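Local coordinates for protein leucine--trna ligase (Agrobacterium radiobacter, PDB 5AH5) that probably joins leucine to its cognate tRNA at the expense of ATP, as a class I leucyl-tRNA synthetase that also carries an editing domain, at residues Leu36-Pro40 with Arg52-Met56. Numbering follows the deposited sequence.
Sequences LEMFP and RNYSM. With LSS (5'-O-(L-leucylsulfamoyl)adenosine), chain I.
The ring of Y54 meets the backbone carbonyl of M38 at its edge, near the ring plane. The Y54 hydroxyl donates a hydrogen bond to that carbonyl, with OH 2.6 Å from M38 O. The C=O...O angle is 152° and the donor lies in the carbonyl plane. E37 and P40 both approach the same ring obliquely. E37 runs past its CD1 side, with the carboxylate plane turned 49° from the ring. E37 CB and OE1 each lie 3.5 Å from Y54 CD1. The chain of E37 bends at chi2, which sets the carboxylate obliquely by the CD1 side of the ring. Its two oxygens are hydrogen-bonded to Y117 and H73, so this buried acid has polar partners. P40 CD packs 3.2 Å from Y54 OH. The CB of F39 points away from the helix. C11 of the leucyl side chain of LSS lies at the edge of the F39 ring, and Y496 stacks on that ring.

N53 reaches the ligand from the helix side. With CG anti to the backbone N (chi1 -167°), its amide oxygen meets the ribose. The ribose hydroxyl O3 of LSS donates to N53 OD1 at 2.6 Å. ND2 bonds to the carbonyl of I524, which helps set the orientation of the amide. M38 CB touches the same ribose oxygen at 3.4 Å. The leucyl amino group N4 of LSS donates to F39 O at 2.9 Å. The two segments thus hold both the ribose and the amino acid end of the adenylate analogue.

Strand 32-37 and helix 48-66 belong to a beta-alpha-beta unit. P40 is the first residue of the predicted HIGH region, which runs on into the start of helix 48-66. The arrangement is characteristic of the Rossmann-fold catalytic domain of class I synthetases, whose aminoacyl-adenylate pocket lies at the C-terminal end of the parallel strands.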
ATOM      1  N   LEU B  36       7.603   3.404   6.215  1.00 27.35           N
ATOM      2  CA  LEU B  36       7.404   4.387   5.156  1.00 28.42           C
ATOM      3  C   LEU B  36       5.995   4.423   4.705  1.00 26.24           C
ATOM      4  O   LEU B  36       5.209   3.560   5.080  1.00 25.96           O
ATOM      5  CB  LEU B  36       8.334   4.086   3.987  1.00 27.51           C
ATOM      6  CG  LEU B  36       8.088   3.034   2.924  1.00 28.76           C
ATOM      7  CD1 LEU B  36       9.074   3.214   1.784  1.00 31.78           C
ATOM      8  CD2 LEU B  36       8.224   1.679   3.482  1.00 29.67           C
ATOM      9  N   GLU B  37       5.714   5.417   3.882  1.00 22.76           N
ATOM     10  CA  GLU B  37       4.413   5.679   3.338  1.00 23.56           C
ATOM     11  C   GLU B  37       4.576   5.788   1.821  1.00 25.22           C
ATOM     12  O   GLU B  37       5.697   6.014   1.300  1.00 25.08           O
ATOM     13  CB  GLU B  37       3.919   7.031   3.780  1.00 28.04           C
ATOM     14  CG  GLU B  37       3.813   7.295   5.265  1.00 29.50           C
ATOM     15  CD  GLU B  37       4.950   8.100   5.795  1.00 32.31           C
ATOM     16  OE1 GLU B  37       5.516   8.913   5.022  1.00 33.96           O
ATOM     17  OE2 GLU B  37       5.266   7.950   7.021  1.00 32.81           O
ATOM     18  N   MET B  38       3.462   5.650   1.119  1.00 24.78           N
ATOM     19  CA  MET B  38       3.490   5.739  -0.348  1.00 26.09           C
ATOM     20  C   MET B  38       3.843   7.138  -0.788  1.00 22.11           C
ATOM     21  O   MET B  38       3.099   8.111  -0.538  1.00 23.60           O
ATOM     22  CB  MET B  38       2.198   5.241  -0.977  1.00 26.84           C
ATOM     23  CG  MET B  38       2.036   3.757  -0.886  1.00 25.15           C
ATOM     24  SD  MET B  38       0.481   3.325  -1.664  1.00 28.50           S
ATOM     25  CE  MET B  38       0.235   1.678  -1.091  1.00 29.97           C
ATOM     26  N   PHE B  39       5.057   7.258  -1.363  1.00 21.99           N
ATOM     27  CA  PHE B  39       5.597   8.579  -1.797  1.00 21.49           C
ATOM     28  C   PHE B  39       4.718   9.255  -2.860  1.00 18.34           C
ATOM     29  O   PHE B  39       4.040   8.582  -3.590  1.00 17.90           O
ATOM     30  CB  PHE B  39       7.115   8.504  -2.109  1.00 24.14           C
ATOM     31  CG  PHE B  39       7.520   7.889  -3.454  1.00 26.09           C
ATOM     32  CD1 PHE B  39       6.818   6.860  -4.062  1.00 25.47           C
ATOM     33  CD2 PHE B  39       8.735   8.268  -4.039  1.00 24.55           C
ATOM     34  CE1 PHE B  39       7.270   6.308  -5.233  1.00 25.78           C
ATOM     35  CE2 PHE B  39       9.172   7.702  -5.221  1.00 23.41           C
ATOM     36  CZ  PHE B  39       8.475   6.706  -5.806  1.00 22.99           C
ATOM     37  N   PRO B  40       4.544  10.558  -2.786  1.00 17.23           N
ATOM     38  CA  PRO B  40       3.568  11.204  -3.597  1.00 21.73           C
ATOM     39  C   PRO B  40       4.009  11.535  -5.063  1.00 25.06           C
ATOM     40  O   PRO B  40       5.175  11.793  -5.306  1.00 24.27           O
ATOM     41  CB  PRO B  40       3.354  12.500  -2.887  1.00 21.02           C
ATOM     42  CG  PRO B  40       4.622  12.808  -2.289  1.00 19.55           C
ATOM     43  CD  PRO B  40       5.223  11.492  -1.917  1.00 18.33           C
ATOM     44  N   ARG B  52      -2.899  13.113   6.149  1.00 29.90           N
ATOM     45  CA  ARG B  52      -3.430  12.004   6.960  1.00 30.31           C
ATOM     46  C   ARG B  52      -2.499  10.792   6.865  1.00 31.95           C
ATOM     47  O   ARG B  52      -2.121  10.176   7.884  1.00 26.92           O
ATOM     48  CB  ARG B  52      -4.836  11.591   6.548  1.00 27.15           C
ATOM     49  CG  ARG B  52      -5.372  10.515   7.478  1.00 28.73           C
ATOM     50  CD  ARG B  52      -6.685   9.966   7.028  1.00 28.68           C
ATOM     51  NE  ARG B  52      -7.336   9.229   8.102  1.00 28.17           N
ATOM     52  CZ  ARG B  52      -8.437   8.536   7.954  1.00 30.61           C
ATOM     53  NH1 ARG B  52      -9.078   8.540   6.759  1.00 28.99           N
ATOM     54  NH2 ARG B  52      -8.953   7.866   9.011  1.00 30.09           N
ATOM     55  N   ASN B  53      -2.179  10.445   5.628  1.00 25.25           N
ATOM     56  CA  ASN B  53      -1.317   9.347   5.312  1.00 26.64           C
ATOM     57  C   ASN B  53       0.084   9.435   6.015  1.00 25.49           C
ATOM     58  O   ASN B  53       0.598   8.446   6.574  1.00 27.70           O
ATOM     59  CB  ASN B  53      -1.170   9.299   3.801  1.00 26.22           C
ATOM     60  CG  ASN B  53      -0.572   8.048   3.293  1.00 24.72           C
ATOM     61  OD1 ASN B  53      -0.736   7.751   2.098  1.00 27.69           O
ATOM     62  ND2 ASN B  53       0.155   7.312   4.127  1.00 25.03           N
ATOM     63  N   TYR B  54       0.600  10.637   6.097  1.00 24.54           N
ATOM     64  CA  TYR B  54       1.968  10.878   6.496  1.00 24.53           C
ATOM     65  C   TYR B  54       2.050  11.163   8.007  1.00 24.76           C
ATOM     66  O   TYR B  54       3.060  10.901   8.673  1.00 21.55           O
ATOM     67  CB  TYR B  54       2.617  11.954   5.596  1.00 23.98           C
ATOM     68  CG  TYR B  54       2.641  11.618   4.080  1.00 22.24           C
ATOM     69  CD1 TYR B  54       2.640  10.321   3.634  1.00 24.23           C
ATOM     70  CD2 TYR B  54       2.715  12.618   3.093  1.00 25.52           C
ATOM     71  CE1 TYR B  54       2.659   9.992   2.317  1.00 25.68           C
ATOM     72  CE2 TYR B  54       2.725  12.271   1.714  1.00 24.33           C
ATOM     73  CZ  TYR B  54       2.685  10.991   1.325  1.00 24.46           C
ATOM     74  OH  TYR B  54       2.734  10.593  -0.031  1.00 25.63           O
ATOM     75  N   SER B  55       1.010  11.752   8.543  1.00 27.54           N
ATOM     76  CA  SER B  55       0.868  11.918   9.979  1.00 24.95           C
ATOM     77  C   SER B  55       0.998  10.611  10.695  1.00 22.17           C
ATOM     78  O   SER B  55       1.634  10.540  11.756  1.00 24.34           O
ATOM     79  CB  SER B  55      -0.472  12.506  10.314  1.00 25.15           C
ATOM     80  OG  SER B  55      -0.469  13.845   9.976  1.00 28.63           O
ATOM     81  N   MET B  56       0.425   9.578  10.128  1.00 26.42           N
ATOM     82  CA  MET B  56       0.409   8.231  10.794  1.00 29.01           C
ATOM     83  C   MET B  56       1.825   7.667  10.879  1.00 32.96           C
ATOM     84  O   MET B  56       2.218   7.094  11.912  1.00 29.76           O
ATOM     85  CB  MET B  56      -0.480   7.243  10.069  1.00 24.90           C
ATOM     86  CG  MET B  56      -1.969   7.580  10.041  1.00 26.76           C
ATOM     87  SD  MET B  56      -2.973   6.407   9.071  1.00 28.95           S
ATOM     88  CE  MET B  56      -4.523   7.280   9.282  1.00 31.74           C
TER
HETATM   89  C1  LSS I1818       0.766   7.896  -5.377  1.00 26.69           C
HETATM   90  N1  LSS I1818      -7.146  10.517   1.432  1.00 26.41           N
HETATM   91  O1  LSS I1818      -0.286   7.303  -5.280  1.00 28.41           O
HETATM   92  S1  LSS I1818      -0.239  10.021  -4.636  1.00 26.30           S
HETATM   93  C2  LSS I1818      -6.290   9.622   1.921  1.00 29.83           C
HETATM   94  N2  LSS I1818       0.902   9.182  -5.110  1.00 25.39           N
HETATM   95  O2  LSS I1818      -3.458   6.877  -1.050  1.00 28.72           O
HETATM   96  N3  LSS I1818      -5.115   9.326   1.324  1.00 30.16           N
HETATM   97  O3  LSS I1818      -0.886   6.403  -0.174  1.00 27.32           O
HETATM   98  C4  LSS I1818      -4.792   9.976   0.181  1.00 29.75           C
HETATM   99  N4  LSS I1818       3.098   8.056  -6.259  1.00 23.97           N
HETATM  100  O4  LSS I1818      -1.348   9.659  -0.432  1.00 25.84           O
HETATM  101  C5  LSS I1818      -5.686  10.853  -0.422  1.00 30.17           C
HETATM  102  O5  LSS I1818      -0.710   9.450  -3.221  1.00 29.97           O
HETATM  103  C6  LSS I1818      -6.892  11.104   0.209  1.00 31.26           C
HETATM  104  N6  LSS I1818      -7.742  12.008  -0.344  1.00 27.78           N
HETATM  105  C7  LSS I1818       3.555   5.129  -5.301  1.00 20.27           C
HETATM  106  N7  LSS I1818      -5.116  11.300  -1.571  1.00 32.34           N
HETATM  107  C8  LSS I1818      -3.916  10.674  -1.716  1.00 30.58           C
HETATM  108  C9  LSS I1818       2.417   6.066  -4.890  1.00 22.91           C
HETATM  109  N9  LSS I1818      -3.720   9.891  -0.622  1.00 30.27           N
HETATM  110  CA  LSS I1818       1.974   7.160  -5.879  1.00 26.07           C
HETATM  111  C10 LSS I1818       3.060   4.213  -6.432  1.00 24.17           C
HETATM  112  C11 LSS I1818       4.050   4.370  -4.019  1.00 20.24           C
HETATM  113  O1A LSS I1818      -1.483  10.076  -5.417  1.00 25.13           O
HETATM  114  C21 LSS I1818      -2.604   9.005  -0.356  1.00 25.88           C
HETATM  115  C22 LSS I1818      -2.530   7.885  -1.334  1.00 26.36           C
HETATM  116  C23 LSS I1818      -1.080   7.414  -1.201  1.00 27.04           C
HETATM  117  C24 LSS I1818      -0.387   8.722  -0.876  1.00 25.13           C
HETATM  118  C25 LSS I1818       0.189   9.408  -2.116  1.00 27.58           C
HETATM  119  O2A LSS I1818       0.172  11.370  -4.312  1.00 20.07           O